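Local structure of CIR protein (Plasmodium chabaudi chabaudi, 6ZYV) at residues Thr122-Ala125 / Ser126-Ser130; Phe63-Leu66 / Leu67-Glu71; Asp184-Asn187 / Phe188-Tyr192. The protein is of unknown function but belongs to the Plasmodium-interspersed repeat (PIR) variant antigens, probably displayed by infected red blood cells as a largely helical ectodomain. The protein carries 5 engineered substitutions. One frame throughout, in Å; residues are numbered along the deposited sequence.

All three are local contacts three to four residues apart along a helix, in a strand-free chain of helices and loops; interaction 1 runs over its helix end. Interactions 1 and 2 touch, with centres 10 Å apart: Glu71 OE2 lies 2.7 Å from Ser129 OG, a probable hydrogen bond, and Tyr124 CB packs on Ile64 CD1 at 3.8 Å. The short helix 122-127 thus rests on the face of helix 55-71 that carries Ile64, Leu67 and Val68. Interaction 3, in helix 181-198, lies on the opposite side of the chain's centre. Its centre is 29 Å from that of interaction 2 and 38 Å from that of interaction 1, with nearest atoms about 17 and 27 Å apart.

Interaction 1: residues Thr122-Ala125 / Ser126-Ser130; sequences TNYA and SHVSS. Engineered in segment 122-125: Ala125 (natural residue Thr).
The C-terminal end of the short helix 122-127 is bound up by i to i+4 contacts, in which Asn123 meets His127 and Tyr124 meets Val128. His127 N donates to Asn123 O at 3.0 Å and Val128 N to Tyr124 O at 3.1 Å. Both bonds are bent, the first to 144° at the hydrogen, and each donor sits above the plane of the carbonyl it reaches. Val128 is the first residue to leave helical geometry. Ser126 adds a side-chain bond: its OG, turned back between its own backbone N and carbonyl carbon (chi1 45°), donates to Thr122 O at 3.0 Å. Tyr124 CG lies anti to its backbone N, and ring atom CD1 meets Val128 CG2 obliquely at 3.8 Å. Both side chains pack on Leu67 of helix 55-71, while Tyr124 OH is hydrogen-bonded to Tyr114 OH. Ala125, engineered in place of a natural threonine, is exposed. Asn123 and His127 run side by side with amide and imidazole planes nearly parallel, 9° apart; the amide nitrogen ND2 is hydrogen-bonded to Asn121 OD1, and Asn123 OD1 approaches the edge of the imidazole, 3.6 Å from His127 CD2.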
loop_
_atom_site.group_PDB
_atom_site.type_symbol
_atom_site.label_atom_id
_atom_site.label_comp_id
_atom_site.label_asym_id
_atom_site.label_seq_id
_atom_site.Cartn_x
_atom_site.Cartn_y
_atom_site.Cartn_z
ATOM N N THR A 122 0.442 21.344 3.238
ATOM C CA THR A 122 -0.026 22.183 2.124
ATOM C C THR A 122 0.096 21.507 0.737
ATOM O O THR A 122 -0.650 21.820 -0.192
ATOM C CB THR A 122 0.680 23.521 2.183
ATOM O OG1 THR A 122 0.063 24.374 1.232
ATOM C CG2 THR A 122 2.193 23.408 1.944
ATOM N N ASN A 123 0.977 20.520 0.636
ATOM C CA ASN A 123 1.242 19.751 -0.570
ATOM C C ASN A 123 0.194 18.708 -0.911
ATOM O O ASN A 123 0.166 18.205 -2.034
ATOM C CB ASN A 123 2.609 19.119 -0.439
ATOM C CG ASN A 123 3.668 20.187 -0.412
ATOM O OD1 ASN A 123 3.924 20.828 -1.411
ATOM N ND2 ASN A 123 4.276 20.433 0.729
ATOM N N TYR A 124 -0.664 18.369 0.061
ATOM C CA TYR A 124 -1.722 17.407 -0.127
ATOM C C TYR A 124 -2.817 18.009 -1.032
ATOM O O TYR A 124 -3.208 17.383 -2.014
ATOM C CB TYR A 124 -2.288 16.997 1.246
ATOM C CG TYR A 124 -3.402 15.988 1.164
ATOM C CD1 TYR A 124 -3.169 14.707 0.686
ATOM C CD2 TYR A 124 -4.681 16.301 1.594
ATOM C CE1 TYR A 124 -4.184 13.765 0.628
ATOM C CE2 TYR A 124 -5.706 15.364 1.547
ATOM C CZ TYR A 124 -5.455 14.099 1.054
ATOM O OH TYR A 124 -6.456 13.162 0.977
ATOM N N ALA A 125 -3.275 19.232 -0.732
ATOM C CA ALA A 125 -4.296 19.881 -1.558
ATOM C C ALA A 125 -3.773 20.307 -2.962
ATOM O O ALA A 125 -4.522 20.217 -3.943
ATOM C CB ALA A 125 -4.873 21.085 -0.830
ATOM N N SER A 126 -2.492 20.711 -3.064
ATOM C CA SER A 126 -1.963 21.176 -4.347
ATOM C C SER A 126 -1.412 20.087 -5.281
ATOM O O SER A 126 -1.419 20.292 -6.497
ATOM C CB SER A 126 -0.924 22.279 -4.150
ATOM O OG SER A 126 0.012 22.004 -3.120
ATOM N N HIS A 127 -0.930 18.957 -4.752
ATOM C CA HIS A 127 -0.343 17.920 -5.599
ATOM C C HIS A 127 -1.225 16.686 -5.750
ATOM O O HIS A 127 -1.201 16.058 -6.820
ATOM C CB HIS A 127 1.078 17.586 -5.140
ATOM C CG HIS A 127 1.976 18.771 -5.329
ATOM N ND1 HIS A 127 1.958 19.467 -6.531
ATOM C CD2 HIS A 127 2.864 19.366 -4.505
ATOM C CE1 HIS A 127 2.793 20.475 -6.384
ATOM N NE2 HIS A 127 3.420 20.420 -5.222
ATOM N N VAL A 128 -2.043 16.373 -4.740
ATOM C CA VAL A 128 -2.982 15.260 -4.882
ATOM C C VAL A 128 -4.246 15.833 -5.513
ATOM O O VAL A 128 -4.956 16.597 -4.862
ATOM C CB VAL A 128 -3.271 14.501 -3.577
ATOM C CG1 VAL A 128 -4.161 13.310 -3.873
ATOM C CG2 VAL A 128 -1.970 14.046 -2.912
ATOM N N SER A 129 -4.472 15.537 -6.802
ATOM C CA SER A 129 -5.574 16.089 -7.587
ATOM C C SER A 129 -6.947 16.062 -6.907
ATOM O O SER A 129 -7.685 17.061 -6.925
ATOM C CB SER A 129 -5.654 15.398 -8.947
ATOM O OG SER A 129 -4.445 15.557 -9.671
ATOM N N SER A 130 -7.281 14.933 -6.292
ATOM C CA SER A 130 -8.601 14.747 -5.719
ATOM C C SER A 130 -8.750 15.219 -4.253
ATOM O O SER A 130 -9.866 15.234 -3.753
ATOM C CB SER A 130 -9.047 13.294 -5.881
ATOM O OG SER A 130 -8.257 12.492 -6.753
#

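Interaction 2: residues Phe63-Leu66 / Leu67-Glu71; sequences FIWL and LVMFE
Met69 lays its CG over one face of the Trp65 indole, one turn back along helix 55-71. CG stands 3.5 Å from the centroid of the six-membered ring and 12° off its normal, a CH-pi contact. The sulfur lies farther out: Met69 SD is 4.5 Å from the same centroid and approaches obliquely, a Met-aromatic contact. Met69 CG sits beside its backbone N (chi1 -69°), and further bends at chi2 and chi3 curl the chain, keeping the sulfur near the indole.

On another flank, Leu66 and Phe70 run side by side, and Leu66 CD2 touches Phe70 CZ at 3.8 Å. The phenyl ring turns one face to its own helix, with Leu66 O 3.2 Å above the ring plane near the rim. That same oxygen accepts Phe70 N at 2.9 Å, so it meets both backbone and ring of one residue. Phe63 and Leu67 form a third pair, Phe63 CE2 lying 3.6 Å from Leu67 CD1.

Regular i to i+4 backbone bonds set the spacing of these pairs; Met69 N, for example, donates to Trp65 O at 2.9 Å. The contact is almost wholly buried. Helix 8-20 meets Leu66, Met69 and Phe70, whereas helix 81-101 covers Phe63, Leu66, Leu67 and Phe70, and the Phe63 ring meets that of Tyr114, on helix 110-118, with its plane nearly perpendicular. Ile64, Leu67 and Val68 receive helix 122-127, which places this stretch of helix 55-71 among helices 8-20, 81-101, 110-118 and 122-127.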
loop_
_atom_site.group_PDB
_atom_site.type_symbol
_atom_site.label_atom_id
_atom_site.label_comp_id
_atom_site.label_asym_id
_atom_site.label_seq_id
_atom_site.Cartn_x
_atom_site.Cartn_y
_atom_site.Cartn_z
ATOM N N PHE A 63 3.646 9.794 2.254
ATOM C CA PHE A 63 2.293 9.382 1.917
ATOM C C PHE A 63 1.789 10.159 0.690
ATOM O O PHE A 63 1.180 9.567 -0.196
ATOM C CB PHE A 63 1.358 9.596 3.120
ATOM C CG PHE A 63 -0.089 9.272 2.844
ATOM C CD1 PHE A 63 -0.549 7.963 2.901
ATOM C CD2 PHE A 63 -0.987 10.275 2.513
ATOM C CE1 PHE A 63 -1.880 7.665 2.632
ATOM C CE2 PHE A 63 -2.310 9.978 2.248
ATOM C CZ PHE A 63 -2.746 8.672 2.302
ATOM N N ILE A 64 2.034 11.470 0.647
ATOM C CA ILE A 64 1.643 12.322 -0.477
ATOM C C ILE A 64 2.441 11.941 -1.721
ATOM O O ILE A 64 1.860 11.791 -2.797
ATOM C CB ILE A 64 1.788 13.805 -0.118
ATOM C CG1 ILE A 64 0.782 14.160 0.986
ATOM C CG2 ILE A 64 1.623 14.709 -1.338
ATOM C CD1 ILE A 64 1.106 15.452 1.657
ATOM N N TRP A 65 3.743 11.661 -1.561
ATOM C CA TRP A 65 4.560 11.176 -2.665
ATOM C C TRP A 65 3.959 9.873 -3.265
ATOM O O TRP A 65 3.836 9.783 -4.475
ATOM C CB TRP A 65 6.014 10.958 -2.211
ATOM C CG TRP A 65 6.924 10.515 -3.316
ATOM C CD1 TRP A 65 7.622 11.308 -4.181
ATOM C CD2 TRP A 65 7.220 9.164 -3.679
ATOM N NE1 TRP A 65 8.335 10.530 -5.063
ATOM C CE2 TRP A 65 8.083 9.207 -4.793
ATOM C CE3 TRP A 65 6.823 7.922 -3.186
ATOM C CZ2 TRP A 65 8.594 8.053 -5.381
ATOM C CZ3 TRP A 65 7.291 6.783 -3.800
ATOM C CH2 TRP A 65 8.192 6.854 -4.864
ATOM N N LEU A 66 3.504 8.923 -2.411
ATOM C CA LEU A 66 2.860 7.682 -2.828
ATOM C C LEU A 66 1.644 7.940 -3.651
ATOM O O LEU A 66 1.523 7.356 -4.708
ATOM C CB LEU A 66 2.414 6.805 -1.631
ATOM C CG LEU A 66 3.325 5.692 -1.140
ATOM C CD1 LEU A 66 2.526 4.724 -0.234
ATOM C CD2 LEU A 66 4.034 4.967 -2.315
ATOM N N LEU A 67 0.702 8.756 -3.141
ATOM C CA LEU A 67 -0.523 9.097 -3.851
ATOM C C LEU A 67 -0.233 9.753 -5.182
ATOM O O LEU A 67 -0.903 9.443 -6.157
ATOM C CB LEU A 67 -1.413 10.032 -3.015
ATOM C CG LEU A 67 -2.222 9.410 -1.897
ATOM C CD1 LEU A 67 -3.079 10.494 -1.210
ATOM C CD2 LEU A 67 -3.119 8.284 -2.432
ATOM N N VAL A 68 0.760 10.653 -5.234
ATOM C CA VAL A 68 1.130 11.314 -6.479
ATOM C C VAL A 68 1.645 10.264 -7.500
ATOM O O VAL A 68 1.195 10.239 -8.645
ATOM C CB VAL A 68 2.133 12.458 -6.231
ATOM C CG1 VAL A 68 2.780 12.926 -7.533
ATOM C CG2 VAL A 68 1.448 13.633 -5.532
ATOM N N MET A 69 2.516 9.353 -7.053
ATOM C CA MET A 69 3.043 8.299 -7.913
ATOM C C MET A 69 1.974 7.339 -8.379
ATOM O O MET A 69 2.007 6.940 -9.526
ATOM C CB MET A 69 4.145 7.505 -7.194
ATOM C CG MET A 69 5.392 8.296 -6.968
ATOM S SD MET A 69 6.182 8.899 -8.479
ATOM C CE MET A 69 6.588 7.326 -9.297
ATOM N N PHE A 70 1.044 6.936 -7.505
ATOM C CA PHE A 70 -0.022 6.012 -7.873
ATOM C C PHE A 70 -0.922 6.641 -8.942
ATOM O O PHE A 70 -1.341 5.948 -9.864
ATOM C CB PHE A 70 -0.886 5.605 -6.656
ATOM C CG PHE A 70 -0.226 4.743 -5.601
ATOM C CD1 PHE A 70 1.016 4.169 -5.825
ATOM C CD2 PHE A 70 -0.832 4.544 -4.366
ATOM C CE1 PHE A 70 1.628 3.406 -4.842
ATOM C CE2 PHE A 70 -0.239 3.743 -3.398
ATOM C CZ PHE A 70 0.984 3.180 -3.635
ATOM N N GLU A 71 -1.240 7.941 -8.819
ATOM C CA GLU A 71 -2.073 8.622 -9.815
ATOM C C GLU A 71 -1.379 8.594 -11.218
ATOM O O GLU A 71 -2.062 8.533 -12.236
ATOM C CB GLU A 71 -2.348 10.070 -9.368
ATOM C CG GLU A 71 -3.239 10.863 -10.308
ATOM C CD GLU A 71 -3.337 12.360 -10.046
ATOM O OE1 GLU A 71 -2.371 12.957 -9.517
ATOM O OE2 GLU A 71 -4.386 12.942 -10.397
#

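Interaction 3: residues Asp184-Asn187 / Phe188-Tyr192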
loop_
_atom_site.group_PDB
_atom_site.type_symbol
_atom_site.label_atom_id
_atom_site.label_comp_id
_atom_site.label_asym_id
_atom_site.label_seq_id
_atom_site.Cartn_x
_atom_site.Cartn_y
_atom_site.Cartn_z
ATOM N N ASP A 184 6.893 -20.052 -5.924
ATOM C CA ASP A 184 6.570 -18.903 -5.084
ATOM C C ASP A 184 5.068 -18.709 -4.888
ATOM O O ASP A 184 4.651 -18.345 -3.790
ATOM C CB ASP A 184 7.228 -17.619 -5.601
ATOM C CG ASP A 184 8.744 -17.604 -5.492
ATOM O OD1 ASP A 184 9.310 -18.533 -4.854
ATOM O OD2 ASP A 184 9.371 -16.669 -6.054
ATOM N N ALA A 185 4.261 -18.952 -5.936
ATOM C CA ALA A 185 2.817 -18.839 -5.868
ATOM C C ALA A 185 2.248 -19.898 -4.920
ATOM O O ALA A 185 1.348 -19.588 -4.141
ATOM C CB ALA A 185 2.209 -18.980 -7.254
ATOM N N GLN A 186 2.809 -21.121 -4.934
ATOM C CA GLN A 186 2.387 -22.195 -4.030
ATOM C C GLN A 186 2.728 -21.859 -2.581
ATOM O O GLN A 186 1.896 -22.075 -1.706
ATOM C CB GLN A 186 2.972 -23.561 -4.436
ATOM C CG GLN A 186 2.280 -24.758 -3.717
ATOM C CD GLN A 186 0.851 -25.102 -4.151
ATOM O OE1 GLN A 186 0.592 -25.511 -5.297
ATOM N NE2 GLN A 186 -0.118 -24.942 -3.244
ATOM N N ASN A 187 3.914 -21.281 -2.331
ATOM C CA ASN A 187 4.279 -20.842 -0.983
ATOM C C ASN A 187 3.363 -19.687 -0.538
ATOM O O ASN A 187 2.972 -19.628 0.622
ATOM C CB ASN A 187 5.736 -20.396 -0.925
ATOM C CG ASN A 187 6.721 -21.541 -0.994
ATOM O OD1 ASN A 187 6.390 -22.687 -0.721
ATOM N ND2 ASN A 187 7.953 -21.259 -1.349
ATOM N N PHE A 188 3.031 -18.773 -1.453
ATOM C CA PHE A 188 2.155 -17.645 -1.184
ATOM C C PHE A 188 0.736 -18.101 -0.772
ATOM O O PHE A 188 0.221 -17.622 0.234
ATOM C CB PHE A 188 2.111 -16.706 -2.400
ATOM C CG PHE A 188 1.103 -15.585 -2.241
ATOM C CD1 PHE A 188 1.381 -14.483 -1.437
ATOM C CD2 PHE A 188 -0.145 -15.666 -2.841
ATOM C CE1 PHE A 188 0.427 -13.483 -1.248
ATOM C CE2 PHE A 188 -1.095 -14.682 -2.637
ATOM C CZ PHE A 188 -0.796 -13.581 -1.869
ATOM N N VAL A 189 0.111 -19.016 -1.533
ATOM C CA VAL A 189 -1.225 -19.494 -1.211
ATOM C C VAL A 189 -1.227 -20.268 0.126
ATOM O O VAL A 189 -2.179 -20.130 0.905
ATOM C CB VAL A 189 -1.933 -20.259 -2.366
ATOM C CG1 VAL A 189 -2.011 -19.413 -3.623
ATOM C CG2 VAL A 189 -1.353 -21.629 -2.634
ATOM N N ASP A 190 -0.146 -21.012 0.427
ATOM C CA ASP A 190 -0.043 -21.724 1.707
ATOM C C ASP A 190 0.107 -20.716 2.860
ATOM O O ASP A 190 -0.499 -20.889 3.902
ATOM C CB ASP A 190 1.157 -22.686 1.702
ATOM C CG ASP A 190 0.981 -23.923 0.828
ATOM O OD1 ASP A 190 -0.147 -24.160 0.343
ATOM O OD2 ASP A 190 1.973 -24.655 0.629
ATOM N N GLU A 191 0.900 -19.663 2.657
ATOM C CA GLU A 191 1.119 -18.609 3.644
ATOM C C GLU A 191 -0.193 -17.843 3.908
ATOM O O GLU A 191 -0.508 -17.525 5.051
ATOM C CB GLU A 191 2.206 -17.648 3.143
ATOM C CG GLU A 191 2.602 -16.602 4.168
ATOM C CD GLU A 191 3.498 -15.481 3.660
ATOM O OE1 GLU A 191 3.831 -15.485 2.451
ATOM O OE2 GLU A 191 3.861 -14.590 4.467
ATOM N N TYR A 192 -0.962 -17.588 2.852
ATOM C CA TYR A 192 -2.241 -16.916 2.968
ATOM C C TYR A 192 -3.293 -17.832 3.669
ATOM O O TYR A 192 -4.035 -17.360 4.537
ATOM C CB TYR A 192 -2.710 -16.474 1.589
ATOM C CG TYR A 192 -4.074 -15.835 1.635
ATOM C CD1 TYR A 192 -4.290 -14.659 2.344
ATOM C CD2 TYR A 192 -5.163 -16.431 1.012
ATOM C CE1 TYR A 192 -5.547 -14.083 2.414
ATOM C CE2 TYR A 192 -6.419 -15.849 1.051
ATOM C CZ TYR A 192 -6.609 -14.672 1.754
ATOM O OH TYR A 192 -7.872 -14.144 1.860
#
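Gln186 brings its amide NE2 against the CG2 methyl of Val189 and toward the carboxylate of Asp190, on helix 181-198, where Gln186 also touches Pro235. Its chain starts out opposite the backbone N (chi1 -166°) and then turns at chi2, which brings NE2 to 3.6 Å from Val189 CG2. Asp190 OD1 is 3.7 Å from the same NE2, and the amide and carboxylate planes are 44° apart. Asp190 OD2 lies 3.5 Å from Gln186 O; these are two acceptors, and their closeness follows from the bond that Asp190 N gives to Gln186 O at 3.1 Å.

Consecutive i to i+4 bonds run beneath these side chains, including Phe188 N to Asp184 O and Val189 N to Ala185 O, both 2.9 Å. On the buried side, Phe188 reaches Ile160, Leu164 and Met167 of helix 154-174, and its ring meets that of Tyr219 at a shallow angle. Ala185 and Val189 also touch Tyr219, on helix 213-226. Asp184 OD2 and Glu191 OE1 turn to Tyr178 OH and Ser163 OG, respectively, in hydrogen bonds outside the contact.

Phe188, Ala185 and Val189 thus supply the apolar contacts, while Asp184 and Glu191 find polar partners and Asn187 and Asp190 are exposed. At 3.7 Å, the approach of Gln186 NE2 to Asp190 OD1 would offer at most a modest electrostatic attraction, so the backbone bonds probably contribute most to holding these turns of helix.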